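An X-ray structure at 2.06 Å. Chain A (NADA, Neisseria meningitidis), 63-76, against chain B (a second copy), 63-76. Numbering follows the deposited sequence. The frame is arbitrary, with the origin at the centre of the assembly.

Chain A 63-76: GLKEVLAQHDQSLA
Chain B, residues 63-76: GLKEVLAQHDQSLA

A histidine serves as a knob in the middle of this otherwise leucine-rich coiled coil, and nearly every part of its ring is used. The side chain of H71(A) (chi1 -71°, m; chi2 -176°) sits in a hole formed by L68(B), H71(B), D72(B) and L75(B). NE2 of H71(A) donates a hydrogen bond to OD1 of D72(B), 2.7 Å long with an N-H...O angle of 154°. The carboxylate meets the ring at its edge, near its plane, and carbon takes one face: CD1 of L75(B) lies 3.6 Å from the centroid of the H71(A) ring, 22° off its normal, a CH-pi contact. One water bridges the two histidines, 2.7 Å from ND1 of H71(A) and 2.7 Å from ND1 of H71(B), so a polar ring can be buried here with its nitrogens satisfied. NE2 of H71(B) is bonded elsewhere in the structure.

The scaffold is simple. Each chain is helical from residue 64 through 76, with phi/psi near -60/-42 and regular backbone hydrogen bonds from the N of each residue i+4 to the O of residue i. G63 precedes each helix as N-cap residue; at phi/psi 86/153 a CB would jam against the preceding carbonyl, so glycine suits the turn. The helices run in the same direction, 27° apart, with axes 11.1 Å apart at closest approach. Register is set by L68(A) opposite L68(B), CA to CA 7.7 Å, and H71(A) opposite H71(B), CA to CA 8.1 Å.

One turn before the histidine, the roles reverse: L68(B) (chi1 -79°, m; chi2 167°, t) is the knob, among L64(A), V67(A), L68(A) and H71(A). CD1 of L68(B) reaches CD2 of L64(A) at 3.4 Å. CD2 of L68(B) lies 3.6 Å from CD2 of L68(A), and CD2 of L68(B) is also 3.9 Å from CG1 of V67(A). Branched aliphatic chains fill this pocket without needing polar partners. L64(A) and L64(B) are both m,t, and CD1 of L64(A) meets CD1 of L64(B) at 3.9 Å. Farther along, CD2 of L75(A) lies 4.1 Å from CD2 of L75(B).

The contact buries 510 Å² in total, and identical rotamers do different work on the two chains. D72(B) points its CA-to-CB bond sideways, yet chi1 -84° (m) and chi2 -20° bring its carboxylate to the histidine. K65(B) lends its CG, 4.0 Å from CD2 of L64(A), while the end of its chain leads away. E66, A69 and Q73 make no contact across the pair on either chain.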

# COMPACT_ATOMS: atom_id res chain seq x y z
N GLY A 63 -2.84 -21.98 18.83
CA GLY A 63 -1.92 -22.92 18.23
C GLY A 63 -1.24 -22.38 17.00
O GLY A 63 -1.76 -21.47 16.34
N LEU A 64 -0.05 -22.89 16.70
CA LEU A 64 0.73 -22.38 15.57
C LEU A 64 -0.00 -22.51 14.22
O LEU A 64 0.02 -21.59 13.38
CB LEU A 64 2.08 -23.12 15.52
CG LEU A 64 2.93 -23.05 16.81
CD1 LEU A 64 4.16 -23.91 16.67
CD2 LEU A 64 3.33 -21.64 17.19
N LYS A 65 -0.67 -23.64 14.00
CA LYS A 65 -1.36 -23.84 12.70
C LYS A 65 -2.43 -22.77 12.46
O LYS A 65 -2.51 -22.18 11.39
CB LYS A 65 -2.01 -25.25 12.60
CG LYS A 65 -0.97 -26.44 12.61
CD LYS A 65 -1.73 -27.86 12.37
CE LYS A 65 -0.94 -29.16 12.70
NZ LYS A 65 -1.70 -30.53 13.02
N GLU A 66 -3.25 -22.52 13.48
CA GLU A 66 -4.29 -21.54 13.31
C GLU A 66 -3.74 -20.13 13.13
O GLU A 66 -4.31 -19.33 12.38
CB GLU A 66 -5.27 -21.58 14.50
CG GLU A 66 -6.39 -20.54 14.36
CD GLU A 66 -7.22 -20.74 13.10
OE1 GLU A 66 -7.24 -21.87 12.58
OE2 GLU A 66 -7.82 -19.77 12.61
N VAL A 67 -2.68 -19.77 13.86
CA VAL A 67 -2.14 -18.41 13.66
C VAL A 67 -1.60 -18.32 12.21
O VAL A 67 -1.80 -17.30 11.49
CB VAL A 67 -1.00 -18.07 14.69
CG1 VAL A 67 -0.38 -16.67 14.40
CG2 VAL A 67 -1.57 -18.09 16.15
N LEU A 68 -0.92 -19.37 11.77
CA LEU A 68 -0.43 -19.33 10.39
C LEU A 68 -1.59 -19.19 9.39
O LEU A 68 -1.49 -18.43 8.42
CB LEU A 68 0.40 -20.57 10.06
CG LEU A 68 1.84 -20.56 10.58
CD1 LEU A 68 2.44 -21.96 10.49
CD2 LEU A 68 2.68 -19.58 9.82
N ALA A 69 -2.72 -19.88 9.63
CA ALA A 69 -3.88 -19.72 8.72
C ALA A 69 -4.42 -18.28 8.70
O ALA A 69 -4.85 -17.76 7.65
CB ALA A 69 -5.06 -20.69 9.08
N GLN A 70 -4.42 -17.64 9.87
CA GLN A 70 -4.84 -16.25 9.97
C GLN A 70 -3.89 -15.34 9.22
O GLN A 70 -4.32 -14.38 8.58
CB GLN A 70 -4.91 -15.81 11.46
CG GLN A 70 -6.13 -16.41 12.21
CD GLN A 70 -6.25 -15.89 13.64
OE1 GLN A 70 -5.38 -15.13 14.12
NE2 GLN A 70 -7.32 -16.27 14.32
N HIS A 71 -2.59 -15.61 9.31
CA HIS A 71 -1.61 -14.88 8.49
C HIS A 71 -1.79 -15.08 6.99
O HIS A 71 -1.70 -14.12 6.24
CB HIS A 71 -0.21 -15.25 8.95
CG HIS A 71 0.10 -14.67 10.28
ND1 HIS A 71 1.34 -14.77 10.89
CD2 HIS A 71 -0.70 -14.00 11.16
CE1 HIS A 71 1.31 -14.15 12.05
NE2 HIS A 71 0.08 -13.66 12.24
N ASP A 72 -2.09 -16.29 6.54
CA ASP A 72 -2.47 -16.47 5.13
C ASP A 72 -3.62 -15.59 4.67
O ASP A 72 -3.54 -15.00 3.61
CB ASP A 72 -2.85 -17.92 4.83
CG ASP A 72 -1.64 -18.80 4.55
OD1 ASP A 72 -0.56 -18.24 4.21
OD2 ASP A 72 -1.77 -20.03 4.66
N GLN A 73 -4.69 -15.52 5.46
CA GLN A 73 -5.84 -14.68 5.15
C GLN A 73 -5.45 -13.20 5.18
O GLN A 73 -5.79 -12.47 4.28
CB GLN A 73 -6.99 -14.95 6.15
CG GLN A 73 -8.28 -14.17 5.83
CD GLN A 73 -8.93 -14.65 4.53
OE1 GLN A 73 -9.26 -15.83 4.39
NE2 GLN A 73 -9.09 -13.74 3.57
N SER A 74 -4.71 -12.76 6.20
CA SER A 74 -4.26 -11.39 6.28
C SER A 74 -3.42 -11.04 5.06
O SER A 74 -3.57 -9.97 4.46
CB SER A 74 -3.45 -11.14 7.59
OG SER A 74 -4.31 -11.29 8.71
N LEU A 75 -2.48 -11.92 4.73
CA LEU A 75 -1.59 -11.60 3.62
C LEU A 75 -2.37 -11.45 2.34
O LEU A 75 -2.13 -10.52 1.56
CB LEU A 75 -0.51 -12.67 3.43
CG LEU A 75 0.68 -12.64 4.38
CD1 LEU A 75 1.49 -13.98 4.27
CD2 LEU A 75 1.55 -11.38 4.19
N ALA A 76 -3.24 -12.41 2.06
CA ALA A 76 -4.01 -12.33 0.80
C ALA A 76 -4.84 -11.03 0.78
O ALA A 76 -4.86 -10.32 -0.23
CB ALA A 76 -4.93 -13.55 0.61
N GLY B 63 12.89 -19.76 17.01
CA GLY B 63 11.74 -20.61 17.28
C GLY B 63 10.49 -20.15 16.59
O GLY B 63 10.35 -18.97 16.25
N LEU B 64 9.59 -21.09 16.32
CA LEU B 64 8.37 -20.77 15.58
C LEU B 64 7.50 -19.70 16.28
O LEU B 64 6.96 -18.78 15.62
CB LEU B 64 7.55 -22.06 15.37
CG LEU B 64 8.30 -23.21 14.66
CD1 LEU B 64 7.44 -24.45 14.62
CD2 LEU B 64 8.75 -22.86 13.26
N LYS B 65 7.37 -19.79 17.59
CA LYS B 65 6.51 -18.80 18.31
C LYS B 65 7.02 -17.37 18.13
O LYS B 65 6.25 -16.46 17.82
CB LYS B 65 6.42 -19.13 19.83
CG LYS B 65 5.70 -20.50 20.16
CD LYS B 65 5.54 -20.68 21.76
CE LYS B 65 5.18 -22.11 22.30
NZ LYS B 65 5.51 -22.54 23.80
N GLU B 66 8.32 -17.18 18.30
CA GLU B 66 8.86 -15.86 18.16
C GLU B 66 8.76 -15.33 16.73
O GLU B 66 8.53 -14.13 16.52
CB GLU B 66 10.32 -15.81 18.64
CG GLU B 66 10.93 -14.41 18.49
CD GLU B 66 10.17 -13.36 19.29
OE1 GLU B 66 9.49 -13.73 20.25
OE2 GLU B 66 10.22 -12.17 18.93
N VAL B 67 8.98 -16.19 15.73
CA VAL B 67 8.85 -15.68 14.35
C VAL B 67 7.38 -15.28 14.12
O VAL B 67 7.06 -14.22 13.51
CB VAL B 67 9.31 -16.75 13.28
CG1 VAL B 67 9.07 -16.22 11.83
CG2 VAL B 67 10.82 -17.09 13.47
N LEU B 68 6.47 -16.11 14.60
CA LEU B 68 5.05 -15.74 14.44
C LEU B 68 4.75 -14.40 15.13
O LEU B 68 4.02 -13.57 14.58
CB LEU B 68 4.13 -16.84 14.97
CG LEU B 68 3.93 -18.04 14.04
CD1 LEU B 68 3.28 -19.19 14.80
CD2 LEU B 68 3.10 -17.66 12.85
N ALA B 69 5.32 -14.16 16.33
CA ALA B 69 5.09 -12.85 16.99
C ALA B 69 5.63 -11.68 16.17
O ALA B 69 5.02 -10.59 16.13
CB ALA B 69 5.72 -12.81 18.42
N GLN B 70 6.77 -11.89 15.53
CA GLN B 70 7.34 -10.86 14.65
C GLN B 70 6.46 -10.61 13.46
O GLN B 70 6.31 -9.47 13.02
CB GLN B 70 8.76 -11.29 14.18
CG GLN B 70 9.83 -11.19 15.30
CD GLN B 70 11.24 -11.51 14.79
OE1 GLN B 70 11.42 -11.89 13.62
NE2 GLN B 70 12.23 -11.34 15.65
N HIS B 71 5.90 -11.67 12.89
CA HIS B 71 4.90 -11.51 11.82
C HIS B 71 3.64 -10.77 12.25
O HIS B 71 3.15 -9.92 11.52
CB HIS B 71 4.58 -12.87 11.22
CG HIS B 71 5.72 -13.40 10.42
ND1 HIS B 71 5.66 -14.57 9.70
CD2 HIS B 71 6.99 -12.92 10.27
CE1 HIS B 71 6.82 -14.77 9.09
NE2 HIS B 71 7.64 -13.77 9.41
N ASP B 72 3.13 -11.04 13.44
CA ASP B 72 2.04 -10.21 13.98
C ASP B 72 2.35 -8.71 14.02
O ASP B 72 1.52 -7.92 13.62
CB ASP B 72 1.64 -10.63 15.40
CG ASP B 72 0.66 -11.79 15.40
OD1 ASP B 72 0.00 -12.03 14.36
OD2 ASP B 72 0.56 -12.46 16.45
N GLN B 73 3.53 -8.35 14.51
CA GLN B 73 3.96 -6.96 14.56
C GLN B 73 4.12 -6.39 13.15
O GLN B 73 3.66 -5.31 12.88
CB GLN B 73 5.29 -6.84 15.34
CG GLN B 73 5.76 -5.39 15.53
CD GLN B 73 4.83 -4.59 16.44
OE1 GLN B 73 4.61 -4.97 17.60
NE2 GLN B 73 4.27 -3.50 15.93
N SER B 74 4.76 -7.13 12.24
CA SER B 74 4.93 -6.69 10.87
C SER B 74 3.57 -6.46 10.23
O SER B 74 3.34 -5.46 9.54
CB SER B 74 5.75 -7.73 10.04
OG SER B 74 7.08 -7.79 10.55
N LEU B 75 2.67 -7.42 10.41
CA LEU B 75 1.37 -7.29 9.75
C LEU B 75 0.65 -6.06 10.25
O LEU B 75 0.07 -5.31 9.45
CB LEU B 75 0.49 -8.51 9.98
CG LEU B 75 0.78 -9.76 9.15
CD1 LEU B 75 0.03 -11.00 9.74
CD2 LEU B 75 0.49 -9.53 7.64
N ALA B 76 0.59 -5.89 11.56
CA ALA B 76 -0.13 -4.72 12.10
C ALA B 76 0.51 -3.43 11.57
O ALA B 76 -0.21 -2.52 11.13
CB ALA B 76 -0.14 -4.71 13.64
O HOH W 1 3.38 -16.02 9.63